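Local coordinates for protein 2,3-dihydroxy-2,3-dihydrophenylpropionate dehydrogenase (Pseudomonas sp. MC1, PDB 5XTF) that probably catalyses the NAD(+)-dependent oxidation of naphthalene cis-dihydrodiol to 1,2-dihydroxynaphthalene, as a tetrameric short-chain dehydrogenase/reductase, at residues Ser159-Ala164 with Ser170-Ser175; Val247-Leu252 with Thr265-Asp270; Lys134-Gly139 with Val155-Val160; Cys49-Val54 with Lys89-Arg94. All blocks are in the same frame, centred on the assembly; numbering follows the deposited sequence.

Interaction 1 (Ser159-Ala164 with Ser170-Ser175); sequences SVSSHA and SCYIAS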
loop_
_atom_site.group_PDB
_atom_site.type_symbol
_atom_site.label_atom_id
_atom_site.label_comp_id
_atom_site.label_asym_id
_atom_site.label_seq_id
_atom_site.Cartn_x
_atom_site.Cartn_y
_atom_site.Cartn_z
ATOM N N SER B 159 4.698 -9.058 -10.252
ATOM C CA SER B 159 5.388 -8.164 -11.182
ATOM C C SER B 159 5.584 -6.801 -10.516
ATOM O O SER B 159 4.884 -6.456 -9.556
ATOM C CB SER B 159 4.590 -8.022 -12.493
ATOM O OG SER B 159 5.174 -7.099 -13.386
ATOM N N VAL B 160 6.545 -6.025 -11.032
ATOM C CA VAL B 160 6.620 -4.625 -10.610
ATOM C C VAL B 160 5.349 -3.905 -11.021
ATOM O O VAL B 160 4.937 -2.928 -10.378
ATOM C CB VAL B 160 7.873 -3.919 -11.177
ATOM C CG1 VAL B 160 7.791 -3.789 -12.683
ATOM C CG2 VAL B 160 8.050 -2.535 -10.535
ATOM N N SER B 161 4.697 -4.384 -12.085
ATOM C CA SER B 161 3.402 -3.876 -12.515
ATOM C C SER B 161 2.298 -4.143 -11.502
ATOM O O SER B 161 1.204 -3.580 -11.639
ATOM C CB SER B 161 3.025 -4.493 -13.862
ATOM O OG SER B 161 3.829 -3.977 -14.918
ATOM N N SER B 162 2.546 -4.996 -10.504
ATOM C CA SER B 162 1.595 -5.155 -9.413
ATOM C C SER B 162 1.557 -3.942 -8.484
ATOM O O SER B 162 0.608 -3.811 -7.709
ATOM C CB SER B 162 1.935 -6.399 -8.591
ATOM O OG SER B 162 2.032 -7.550 -9.403
ATOM N N HIS B 163 2.565 -3.070 -8.527
ATOM C CA HIS B 163 2.690 -1.957 -7.587
ATOM C C HIS B 163 2.716 -0.596 -8.263
ATOM O O HIS B 163 2.138 0.354 -7.734
ATOM C CB HIS B 163 3.969 -2.121 -6.729
ATOM C CG HIS B 163 4.229 -3.532 -6.304
ATOM N ND1 HIS B 163 3.517 -4.149 -5.295
ATOM C CD2 HIS B 163 5.091 -4.463 -6.781
ATOM C CE1 HIS B 163 3.944 -5.394 -5.158
ATOM N NE2 HIS B 163 4.893 -5.610 -6.050
ATOM N N ALA B 164 3.364 -0.476 -9.420
ATOM C CA ALA B 164 3.554 0.803 -10.089
ATOM C C ALA B 164 3.121 0.688 -11.545
ATOM O O ALA B 164 2.879 -0.409 -12.059
ATOM C CB ALA B 164 5.019 1.266 -9.999
ATOM N N SER B 170 -2.824 -1.318 -19.516
ATOM C CA SER B 170 -3.740 -1.427 -18.390
ATOM C C SER B 170 -4.186 -2.859 -18.161
ATOM O O SER B 170 -4.437 -3.242 -17.014
ATOM C CB SER B 170 -4.945 -0.517 -18.605
ATOM O OG SER B 170 -5.639 -0.883 -19.783
ATOM N N CYS B 171 -4.305 -3.666 -19.223
ATOM C CA CYS B 171 -4.633 -5.076 -19.014
ATOM C C CYS B 171 -3.561 -5.758 -18.177
ATOM O O CYS B 171 -3.861 -6.388 -17.156
ATOM C CB CYS B 171 -4.799 -5.806 -20.348
ATOM S SG CYS B 171 -6.113 -5.115 -21.379
ATOM N N TYR B 172 -2.299 -5.628 -18.593
ATOM C CA TYR B 172 -1.218 -6.269 -17.860
ATOM C C TYR B 172 -1.187 -5.795 -16.417
ATOM O O TYR B 172 -1.103 -6.616 -15.497
ATOM C CB TYR B 172 0.126 -6.007 -18.547
ATOM C CG TYR B 172 1.300 -6.739 -17.906
ATOM C CD1 TYR B 172 1.559 -8.085 -18.189
ATOM C CD2 TYR B 172 2.153 -6.083 -17.020
ATOM C CE1 TYR B 172 2.633 -8.757 -17.599
ATOM C CE2 TYR B 172 3.234 -6.752 -16.430
ATOM C CZ TYR B 172 3.465 -8.081 -16.726
ATOM O OH TYR B 172 4.530 -8.708 -16.121
ATOM N N ILE B 173 -1.291 -4.481 -16.194
ATOM C CA ILE B 173 -1.179 -3.965 -14.835
ATOM C C ILE B 173 -2.344 -4.445 -13.986
ATOM O O ILE B 173 -2.172 -4.787 -12.808
ATOM C CB ILE B 173 -1.059 -2.433 -14.848
ATOM C CG1 ILE B 173 0.294 -2.045 -15.432
ATOM C CG2 ILE B 173 -1.188 -1.887 -13.448
ATOM C CD1 ILE B 173 0.535 -0.586 -15.508
ATOM N N ALA B 174 -3.539 -4.521 -14.579
ATOM C CA ALA B 174 -4.697 -5.017 -13.843
ATOM C C ALA B 174 -4.537 -6.494 -13.502
ATOM O O ALA B 174 -4.896 -6.926 -12.402
ATOM C CB ALA B 174 -5.967 -4.775 -14.656
ATOM N N SER B 175 -3.987 -7.288 -14.423
ATOM C CA SER B 175 -3.802 -8.706 -14.122
ATOM C C SER B 175 -2.772 -8.893 -13.015
ATOM O O SER B 175 -2.935 -9.746 -12.139
ATOM C CB SER B 175 -3.388 -9.488 -15.369
ATOM O OG SER B 175 -2.049 -9.226 -15.766
#

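Interaction 2 (Val247-Leu252 with Thr265-Asp270); sequences VAPYLL and TVISID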
loop_
_atom_site.group_PDB
_atom_site.type_symbol
_atom_site.label_atom_id
_atom_site.label_comp_id
_atom_site.label_asym_id
_atom_site.label_seq_id
_atom_site.Cartn_x
_atom_site.Cartn_y
_atom_site.Cartn_z
ATOM N N VAL B 247 16.212 -15.014 -8.486
ATOM C CA VAL B 247 15.607 -16.254 -8.001
ATOM C C VAL B 247 15.671 -16.434 -6.487
ATOM O O VAL B 247 14.879 -17.215 -5.939
ATOM C CB VAL B 247 16.260 -17.481 -8.663
ATOM C CG1 VAL B 247 16.048 -17.443 -10.173
ATOM C CG2 VAL B 247 17.743 -17.549 -8.313
ATOM N N ALA B 248 16.599 -15.768 -5.794
ATOM C CA ALA B 248 16.728 -15.986 -4.356
ATOM C C ALA B 248 15.419 -15.815 -3.585
ATOM O O ALA B 248 15.149 -16.657 -2.712
ATOM C CB ALA B 248 17.827 -15.078 -3.775
ATOM N N PRO B 249 14.569 -14.799 -3.838
ATOM C CA PRO B 249 13.316 -14.704 -3.063
ATOM C C PRO B 249 12.430 -15.931 -3.194
ATOM O O PRO B 249 11.772 -16.319 -2.215
ATOM C CB PRO B 249 12.624 -13.453 -3.642
ATOM C CG PRO B 249 13.733 -12.646 -4.252
ATOM C CD PRO B 249 14.727 -13.660 -4.762
ATOM N N TYR B 250 12.392 -16.557 -4.376
ATOM C CA TYR B 250 11.604 -17.776 -4.524
ATOM C C TYR B 250 12.120 -18.872 -3.601
ATOM O O TYR B 250 11.334 -19.543 -2.926
ATOM C CB TYR B 250 11.630 -18.259 -5.969
ATOM C CG TYR B 250 10.932 -17.373 -6.969
ATOM C CD1 TYR B 250 9.635 -17.642 -7.383
ATOM C CD2 TYR B 250 11.594 -16.306 -7.541
ATOM C CE1 TYR B 250 9.018 -16.862 -8.324
ATOM C CE2 TYR B 250 10.996 -15.519 -8.477
ATOM C CZ TYR B 250 9.706 -15.789 -8.868
ATOM O OH TYR B 250 9.120 -14.973 -9.820
ATOM N N LEU B 251 13.442 -19.046 -3.542
ATOM C CA LEU B 251 14.026 -20.082 -2.697
ATOM C C LEU B 251 13.702 -19.848 -1.230
ATOM O O LEU B 251 13.342 -20.784 -0.511
ATOM C CB LEU B 251 15.535 -20.121 -2.898
ATOM C CG LEU B 251 16.048 -20.691 -4.210
ATOM C CD1 LEU B 251 17.541 -20.387 -4.291
ATOM C CD2 LEU B 251 15.797 -22.198 -4.255
ATOM N N LEU B 252 13.855 -18.601 -0.765
ATOM C CA LEU B 252 13.466 -18.243 0.595
ATOM C C LEU B 252 12.000 -18.581 0.859
ATOM O O LEU B 252 11.664 -19.185 1.887
ATOM C CB LEU B 252 13.712 -16.747 0.821
ATOM C CG LEU B 252 13.727 -16.033 2.184
ATOM C CD1 LEU B 252 13.576 -14.538 1.934
ATOM C CD2 LEU B 252 12.665 -16.484 3.167
ATOM N N THR B 265 3.021 -12.560 1.982
ATOM C CA THR B 265 4.104 -11.621 1.723
ATOM C C THR B 265 4.367 -11.538 0.231
ATOM O O THR B 265 4.154 -12.503 -0.506
ATOM C CB THR B 265 5.379 -12.063 2.466
ATOM O OG1 THR B 265 5.231 -11.809 3.863
ATOM C CG2 THR B 265 6.657 -11.373 1.972
ATOM N N VAL B 266 4.834 -10.375 -0.208
ATOM C CA VAL B 266 5.256 -10.141 -1.582
ATOM C C VAL B 266 6.641 -9.497 -1.539
ATOM O O VAL B 266 6.816 -8.434 -0.936
ATOM C CB VAL B 266 4.250 -9.256 -2.333
ATOM C CG1 VAL B 266 4.819 -8.789 -3.668
ATOM C CG2 VAL B 266 2.967 -10.023 -2.554
ATOM N N ILE B 267 7.626 -10.147 -2.151
ATOM C CA ILE B 267 9.004 -9.678 -2.159
ATOM C C ILE B 267 9.278 -9.024 -3.510
ATOM O O ILE B 267 9.351 -9.707 -4.538
ATOM C CB ILE B 267 9.988 -10.829 -1.881
ATOM C CG1 ILE B 267 9.758 -11.380 -0.467
ATOM C CG2 ILE B 267 11.431 -10.378 -2.105
ATOM C CD1 ILE B 267 10.628 -12.542 -0.096
ATOM N N SER B 268 9.430 -7.701 -3.517
ATOM C CA SER B 268 9.836 -6.979 -4.719
ATOM C C SER B 268 11.316 -7.168 -4.986
ATOM O O SER B 268 12.144 -7.071 -4.076
ATOM C CB SER B 268 9.555 -5.481 -4.585
ATOM O OG SER B 268 8.167 -5.255 -4.534
ATOM N N ILE B 269 11.648 -7.402 -6.248
ATOM C CA ILE B 269 13.037 -7.489 -6.674
ATOM C C ILE B 269 13.110 -6.856 -8.059
ATOM O O ILE B 269 12.939 -7.527 -9.082
ATOM C CB ILE B 269 13.549 -8.948 -6.629
ATOM C CG1 ILE B 269 14.973 -9.041 -7.171
ATOM C CG2 ILE B 269 12.608 -9.909 -7.357
ATOM C CD1 ILE B 269 15.728 -10.273 -6.703
ATOM N N ASP B 270 13.356 -5.539 -8.095
ATOM C CA ASP B 270 13.109 -4.749 -9.294
ATOM C C ASP B 270 14.127 -3.635 -9.500
ATOM O O ASP B 270 13.871 -2.720 -10.292
ATOM C CB ASP B 270 11.717 -4.131 -9.223
ATOM C CG ASP B 270 11.500 -3.301 -7.952
ATOM O OD1 ASP B 270 12.463 -3.082 -7.168
ATOM O OD2 ASP B 270 10.350 -2.847 -7.741
#

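Interaction 3 (Lys134-Gly139 with Val155-Val160); sequences KSYFSG and VMTASV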
loop_
_atom_site.group_PDB
_atom_site.type_symbol
_atom_site.label_atom_id
_atom_site.label_comp_id
_atom_site.label_asym_id
_atom_site.label_seq_id
_atom_site.Cartn_x
_atom_site.Cartn_y
_atom_site.Cartn_z
ATOM N N LYS B 134 -6.168 -16.527 -14.264
ATOM C CA LYS B 134 -7.016 -17.711 -14.178
ATOM C C LYS B 134 -6.184 -18.988 -14.056
ATOM O O LYS B 134 -6.511 -19.883 -13.265
ATOM C CB LYS B 134 -7.953 -17.797 -15.383
ATOM C CG LYS B 134 -9.117 -18.705 -15.083
ATOM C CD LYS B 134 -9.974 -19.028 -16.297
ATOM C CE LYS B 134 -11.130 -19.940 -15.863
ATOM N NZ LYS B 134 -12.127 -20.195 -16.942
ATOM N N SER B 135 -5.093 -19.082 -14.799
ATOM C CA SER B 135 -4.319 -20.310 -14.723
ATOM C C SER B 135 -3.497 -20.403 -13.433
ATOM O O SER B 135 -3.080 -21.505 -13.067
ATOM C CB SER B 135 -3.427 -20.453 -15.956
ATOM O OG SER B 135 -2.297 -19.611 -15.828
ATOM N N TYR B 136 -3.286 -19.298 -12.706
ATOM C CA TYR B 136 -2.792 -19.425 -11.332
ATOM C C TYR B 136 -3.829 -20.119 -10.454
ATOM O O TYR B 136 -3.496 -21.037 -9.690
ATOM C CB TYR B 136 -2.435 -18.064 -10.734
ATOM C CG TYR B 136 -1.121 -17.462 -11.183
ATOM C CD1 TYR B 136 -0.394 -17.992 -12.248
ATOM C CD2 TYR B 136 -0.603 -16.354 -10.526
ATOM C CE1 TYR B 136 0.814 -17.417 -12.639
ATOM C CE2 TYR B 136 0.591 -15.776 -10.911
ATOM C CZ TYR B 136 1.294 -16.304 -11.956
ATOM O OH TYR B 136 2.465 -15.687 -12.291
ATOM N N PHE B 137 -5.103 -19.703 -10.570
ATOM C CA PHE B 137 -6.183 -20.388 -9.860
ATOM C C PHE B 137 -6.223 -21.871 -10.215
ATOM O O PHE B 137 -6.393 -22.724 -9.334
ATOM C CB PHE B 137 -7.530 -19.735 -10.178
ATOM C CG PHE B 137 -7.813 -18.476 -9.391
ATOM C CD1 PHE B 137 -7.601 -17.221 -9.958
ATOM C CD2 PHE B 137 -8.307 -18.546 -8.101
ATOM C CE1 PHE B 137 -7.866 -16.061 -9.242
ATOM C CE2 PHE B 137 -8.573 -17.394 -7.379
ATOM C CZ PHE B 137 -8.352 -16.153 -7.951
ATOM N N SER B 138 -6.057 -22.195 -11.500
ATOM C CA SER B 138 -6.139 -23.586 -11.953
ATOM C C SER B 138 -4.998 -24.433 -11.385
ATOM O O SER B 138 -5.235 -25.510 -10.825
ATOM C CB SER B 138 -6.154 -23.625 -13.481
ATOM O OG SER B 138 -6.085 -24.956 -13.984
ATOM N N GLY B 139 -3.756 -23.953 -11.500
ATOM C CA GLY B 139 -2.635 -24.660 -10.897
ATOM C C GLY B 139 -2.799 -24.891 -9.405
ATOM O O GLY B 139 -2.522 -25.986 -8.902
ATOM N N VAL B 155 4.104 -20.258 -4.333
ATOM C CA VAL B 155 4.742 -19.000 -4.708
ATOM C C VAL B 155 4.226 -18.627 -6.078
ATOM O O VAL B 155 4.302 -19.437 -7.008
ATOM C CB VAL B 155 6.275 -19.074 -4.732
ATOM C CG1 VAL B 155 6.850 -17.670 -4.893
ATOM C CG2 VAL B 155 6.803 -19.741 -3.477
ATOM N N MET B 156 3.684 -17.418 -6.202
ATOM C CA MET B 156 3.249 -16.880 -7.473
ATOM C C MET B 156 4.227 -15.817 -7.944
ATOM O O MET B 156 4.819 -15.085 -7.143
ATOM C CB MET B 156 1.849 -16.273 -7.376
ATOM C CG MET B 156 0.733 -17.293 -7.205
ATOM S SD MET B 156 -0.846 -16.519 -6.791
ATOM C CE MET B 156 -0.835 -16.585 -5.008
ATOM N N THR B 157 4.398 -15.739 -9.249
ATOM C CA THR B 157 5.119 -14.630 -9.847
ATOM C C THR B 157 4.128 -13.484 -10.062
ATOM O O THR B 157 3.167 -13.609 -10.836
ATOM C CB THR B 157 5.781 -15.062 -11.158
ATOM O OG1 THR B 157 6.796 -16.045 -10.895
ATOM C CG2 THR B 157 6.394 -13.875 -11.874
ATOM N N ALA B 158 4.332 -12.391 -9.331
ATOM C CA ALA B 158 3.616 -11.147 -9.567
ATOM C C ALA B 158 4.436 -10.331 -10.554
ATOM O O ALA B 158 4.868 -10.873 -11.575
ATOM C CB ALA B 158 3.381 -10.398 -8.255
ATOM N N SER B 159 4.698 -9.058 -10.252
ATOM C CA SER B 159 5.388 -8.164 -11.182
ATOM C C SER B 159 5.584 -6.801 -10.516
ATOM O O SER B 159 4.884 -6.456 -9.556
ATOM C CB SER B 159 4.590 -8.022 -12.493
ATOM O OG SER B 159 5.174 -7.099 -13.386
ATOM N N VAL B 160 6.545 -6.025 -11.032
ATOM C CA VAL B 160 6.620 -4.625 -10.610
ATOM C C VAL B 160 5.349 -3.905 -11.021
ATOM O O VAL B 160 4.937 -2.928 -10.378
ATOM C CB VAL B 160 7.873 -3.919 -11.177
ATOM C CG1 VAL B 160 7.791 -3.789 -12.683
ATOM C CG2 VAL B 160 8.050 -2.535 -10.535
#

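Interaction 4 (Cys49-Val54 with Lys89-Arg94); sequences CVSALV and KQTIDR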
loop_
_atom_site.group_PDB
_atom_site.type_symbol
_atom_site.label_atom_id
_atom_site.label_comp_id
_atom_site.label_asym_id
_atom_site.label_seq_id
_atom_site.Cartn_x
_atom_site.Cartn_y
_atom_site.Cartn_z
ATOM N N CYS B 49 13.799 -32.199 -5.798
ATOM C CA CYS B 49 13.242 -32.851 -6.971
ATOM C C CYS B 49 12.314 -31.853 -7.643
ATOM O O CYS B 49 11.511 -31.197 -6.968
ATOM C CB CYS B 49 12.483 -34.119 -6.591
ATOM S SG CYS B 49 13.449 -35.315 -5.640
ATOM N N VAL B 50 12.442 -31.708 -8.959
ATOM C CA VAL B 50 11.786 -30.631 -9.694
ATOM C C VAL B 50 10.917 -31.230 -10.785
ATOM O O VAL B 50 11.380 -32.068 -11.568
ATOM C CB VAL B 50 12.811 -29.652 -10.300
ATOM C CG1 VAL B 50 12.103 -28.599 -11.158
ATOM C CG2 VAL B 50 13.630 -29.005 -9.189
ATOM N N SER B 51 9.665 -30.804 -10.837
ATOM C CA SER B 51 8.860 -31.001 -12.026
ATOM C C SER B 51 8.552 -29.650 -12.650
ATOM O O SER B 51 8.582 -28.603 -11.987
ATOM C CB SER B 51 7.565 -31.750 -11.727
ATOM O OG SER B 51 6.594 -30.876 -11.232
ATOM N N ALA B 52 8.246 -29.679 -13.937
ATOM C CA ALA B 52 8.274 -28.457 -14.724
ATOM C C ALA B 52 7.262 -28.559 -15.848
ATOM O O ALA B 52 7.202 -29.577 -16.544
ATOM C CB ALA B 52 9.673 -28.206 -15.295
ATOM N N LEU B 53 6.469 -27.507 -16.006
ATOM C CA LEU B 53 5.521 -27.380 -17.097
ATOM C C LEU B 53 6.086 -26.402 -18.112
ATOM O O LEU B 53 6.461 -25.278 -17.759
ATOM C CB LEU B 53 4.166 -26.896 -16.599
ATOM C CG LEU B 53 3.145 -26.688 -17.714
ATOM C CD1 LEU B 53 3.000 -27.948 -18.534
ATOM C CD2 LEU B 53 1.791 -26.245 -17.147
ATOM N N VAL B 54 6.131 -26.826 -19.363
ATOM C CA VAL B 54 6.838 -26.118 -20.415
ATOM C C VAL B 54 5.921 -26.011 -21.630
ATOM O O VAL B 54 5.033 -26.847 -21.813
ATOM C CB VAL B 54 8.146 -26.863 -20.723
ATOM C CG1 VAL B 54 7.954 -28.002 -21.733
ATOM C CG2 VAL B 54 9.128 -25.922 -21.160
ATOM N N LYS B 89 -0.106 -34.761 -11.216
ATOM C CA LYS B 89 -0.194 -36.216 -11.143
ATOM C C LYS B 89 1.159 -36.867 -11.442
ATOM O O LYS B 89 1.606 -37.764 -10.717
ATOM C CB LYS B 89 -1.275 -36.724 -12.094
ATOM C CG LYS B 89 -1.590 -38.203 -11.897
ATOM C CD LYS B 89 -2.598 -38.726 -12.922
ATOM C CE LYS B 89 -3.191 -40.060 -12.461
ATOM N NZ LYS B 89 -2.144 -41.054 -12.049
ATOM N N GLN B 90 1.845 -36.394 -12.484
ATOM C CA GLN B 90 3.167 -36.934 -12.783
ATOM C C GLN B 90 4.151 -36.641 -11.667
ATOM O O GLN B 90 5.056 -37.451 -11.405
ATOM C CB GLN B 90 3.697 -36.352 -14.087
ATOM C CG GLN B 90 3.068 -36.926 -15.341
ATOM C CD GLN B 90 3.906 -36.639 -16.577
ATOM O OE1 GLN B 90 5.095 -36.346 -16.491
ATOM N NE2 GLN B 90 3.310 -36.804 -17.732
ATOM N N THR B 91 4.019 -35.478 -11.023
ATOM C CA THR B 91 4.936 -35.146 -9.940
ATOM C C THR B 91 4.822 -36.164 -8.810
ATOM O O THR B 91 5.833 -36.681 -8.317
ATOM C CB THR B 91 4.666 -33.726 -9.422
ATOM O OG1 THR B 91 4.865 -32.765 -10.471
ATOM C CG2 THR B 91 5.610 -33.409 -8.281
ATOM N N ILE B 92 3.589 -36.487 -8.419
ATOM C CA ILE B 92 3.346 -37.411 -7.318
ATOM C C ILE B 92 3.828 -38.811 -7.682
ATOM O O ILE B 92 4.510 -39.475 -6.893
ATOM C CB ILE B 92 1.851 -37.406 -6.954
ATOM C CG1 ILE B 92 1.400 -35.976 -6.647
ATOM C CG2 ILE B 92 1.581 -38.337 -5.785
ATOM C CD1 ILE B 92 2.285 -35.249 -5.614
ATOM N N ASP B 93 3.484 -39.271 -8.891
ATOM C CA ASP B 93 3.877 -40.606 -9.331
ATOM C C ASP B 93 5.385 -40.732 -9.434
ATOM O O ASP B 93 5.956 -41.756 -9.056
ATOM C CB ASP B 93 3.223 -40.923 -10.669
ATOM C CG ASP B 93 1.719 -41.068 -10.551
ATOM O OD1 ASP B 93 1.233 -41.311 -9.417
ATOM O OD2 ASP B 93 1.026 -40.958 -11.587
ATOM N N ARG B 94 6.047 -39.691 -9.915
ATOM C CA ARG B 94 7.493 -39.734 -10.024
ATOM C C ARG B 94 8.171 -39.483 -8.682
ATOM O O ARG B 94 9.195 -40.108 -8.379
ATOM C CB ARG B 94 7.957 -38.715 -11.058
ATOM C CG ARG B 94 9.452 -38.584 -11.139
ATOM C CD ARG B 94 10.030 -39.748 -11.887
ATOM N NE ARG B 94 11.483 -39.688 -11.898
ATOM C CZ ARG B 94 12.184 -38.968 -12.765
ATOM N NH1 ARG B 94 11.553 -38.238 -13.683
ATOM N NH2 ARG B 94 13.512 -38.978 -12.709
#

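Interaction 1 (Ser159-Ala164 with Ser170-Ser175)
The Y172 ring turns an edge to segment 159-164: S161 OG lies in the ring plane, 3.2 Å from Y172 CE2, and S159 OG sits near the same plane towards the phenol oxygen. W108 meets this ring edge-to-face. Within the turn, the H163 ring has S162 CB over the centre of one face. Across the contact, S159 OG and Y172 OH are hydrogen-bonded at 3.2 Å, and either hydroxyl could be the donor. Y172 reaches the serine because its CG stands anti to the backbone N (chi1 -175°), which carries the long phenol from helix 170-190 across to the turn. S159 OG is gripped a second time: S161 N donates to it over 3.0 Å, with an N-H...O angle of 153°, closing an ST turn. A serine suits this place, being short enough to accept from its own turn and still meet the tyrosine. Beside the polar pair, I173 supplies branched bulk, its CG2 lying 3.4 Å from S161 O and its CG1 next to S161 CB. S159 also touches K176, an NAD(+)-binding residue, and Y172 and K176 have the Tyr-x-x-x-Lys spacing of the SDR family. The trio therefore probably forms the family's Ser-Tyr-Lys catalytic group, and a serine hydroxyl bonded to the tyrosine hydroxyl is consistent with that role, as in other SDR enzymes.

Interaction 2 (Val247-Leu252 with Thr265-Asp270)
Helix 248-252 runs nearly antiparallel to strand 266-269, at 162° with axes 9.6 Å apart, and P249 and I267 are the closest CA pair. The proline ring is the wedge between two isoleucines. Its CB edge rests on the branch methyl of I267, P249 CB to I267 CG2 being 3.6 Å, while P249 CG lies 4.0 Å from I269 CD1, with that methyl also against P249 CD. I269 reaches so far because its CG1 is anti to the backbone N (chi1 176°). One turn on, L252 crosses I267 at about a right angle, their end methyls meeting, L252 CD1 to I267 CD1 measuring 4.1 Å. This is helix-on-sheet packing at the last strand of the parallel Rossmann-type sheet, where V199 of the adjoining strand 195-201 extends the apolar floor beneath P249 and I269. Proline fits early in a helix, where its missing N-H costs little, and its compact ring presents an apolar surface to the isoleucines. Cutting I267 back to an alanine is likely to open a gap under P249 and cost the L252 methyl one of its neighbours. I267 also packs on I267 of the third subunit, and L252 on its counterpart there, so the same apolar layer continues across the subunit interface.

Interaction 3 (Lys134-Gly139 with Val155-Val160)
A helix is laid here against a central strand of the Rossmann-type sheet; within 134-139 and 155-160 the contact is made from the helix by Y136, whose side chain spans from helix 118-150 to M156 and T157 on strand 153-157. The phenol donates to a backbone carbonyl: Y136 OH to T157 O is 2.6 Å, with a C=O...O angle of 129°; the donor lies in the carbonyl plane, on a lone pair. T157 O in turn lies in the plane of the ring, at its edge. A tyrosine suits this place because it has both the length to reach the strand's end and a hydroxyl to satisfy a buried carbonyl. Nearer the helix end of the ring, M156 passes obliquely, its CG 3.7 Å from Y136 CD2. The methionine chain bends at chi3 (-93°), and its SD stands 4.9 Å from the ring centroid in an oblique Met-aromatic contact. T157 adds its CB, 3.6 Å from Y136 OH, whereas its own hydroxyl turns to N104, an NAD(+)-binding residue, and to Y250. A phenylalanine in place of Y136 would probably keep the methionine packing but take from T157 O its short bond, leaving the weak one from K176. Around the contact, Y136 also touches A103 of strand 100-103 and M182 of helix 170-190. M156 packs on V183 of that helix and on V196 of strand 195-201, while F137, on another side of helix 118-150, meets F125 of the second subunit.

Interaction 4 (Cys49-Val54 with Lys89-Arg94)
Two hydroxyl partners hold S51 OG: T91 across the contact, and S27 on the adjoining strand 25-28. The bond to the helix is short, S51 OG donating to T91 OG1 over 2.7 Å. T91 OG1 is itself held twice, for it also bonds to the carbonyl of L87 one turn earlier in the same helix, so the buried hydroxyls pass from strand to helix as a small relay. The torsions set this up. S51 OG lies between its backbone N and carbonyl carbon (chi1 82°), while T91 OG1 is anti to its own carbonyl carbon (chi1 -61°). The serine CB comes near as well, 3.1 Å from T91 OG1. Small residues fit here because the two backbones run close, S51 CA and T91 CA being 6.1 Å apart; serine adds a hydroxyl at almost no cost in volume, and threonine adds a methyl to its side chain, which also packs on V25. On the outer part of the helix, K89 and D93 form a salt bridge whose hydrogen bond is weak, and R94 pairs with E72 on the other neighbouring strand. Helix 81-95 follows strand 72-75 and leads to strand 100-103, crossing over strands 49-54 and 25-28 on the way. It is thus the helix of a long beta-alpha-beta crossover, the connection by which a Rossmann fold passes from one half of its sheet to the other.

Along the chain the order is interaction 4, then 3, 1 and 2, with interaction 3 passing into interaction 1 through the shared S159 and V160. Interactions 2, 3 and 4 each set a helix against the same parallel sheet, at strands 266-269, 153-157 and 49-54. Interaction 4 lies on the other side of the chain's centre from interaction 1, their centres 30 Å apart, whereas interactions 1 and 3 are 13 Å apart. Interaction 2 touches both of these, by way of a probable hydrogen bond between Y250 and T157 and by H163 against S268. The probable catalytic turn thus grows from the sheet core, while interactions 1 and 3 meet the second subunit and interaction 2 the third.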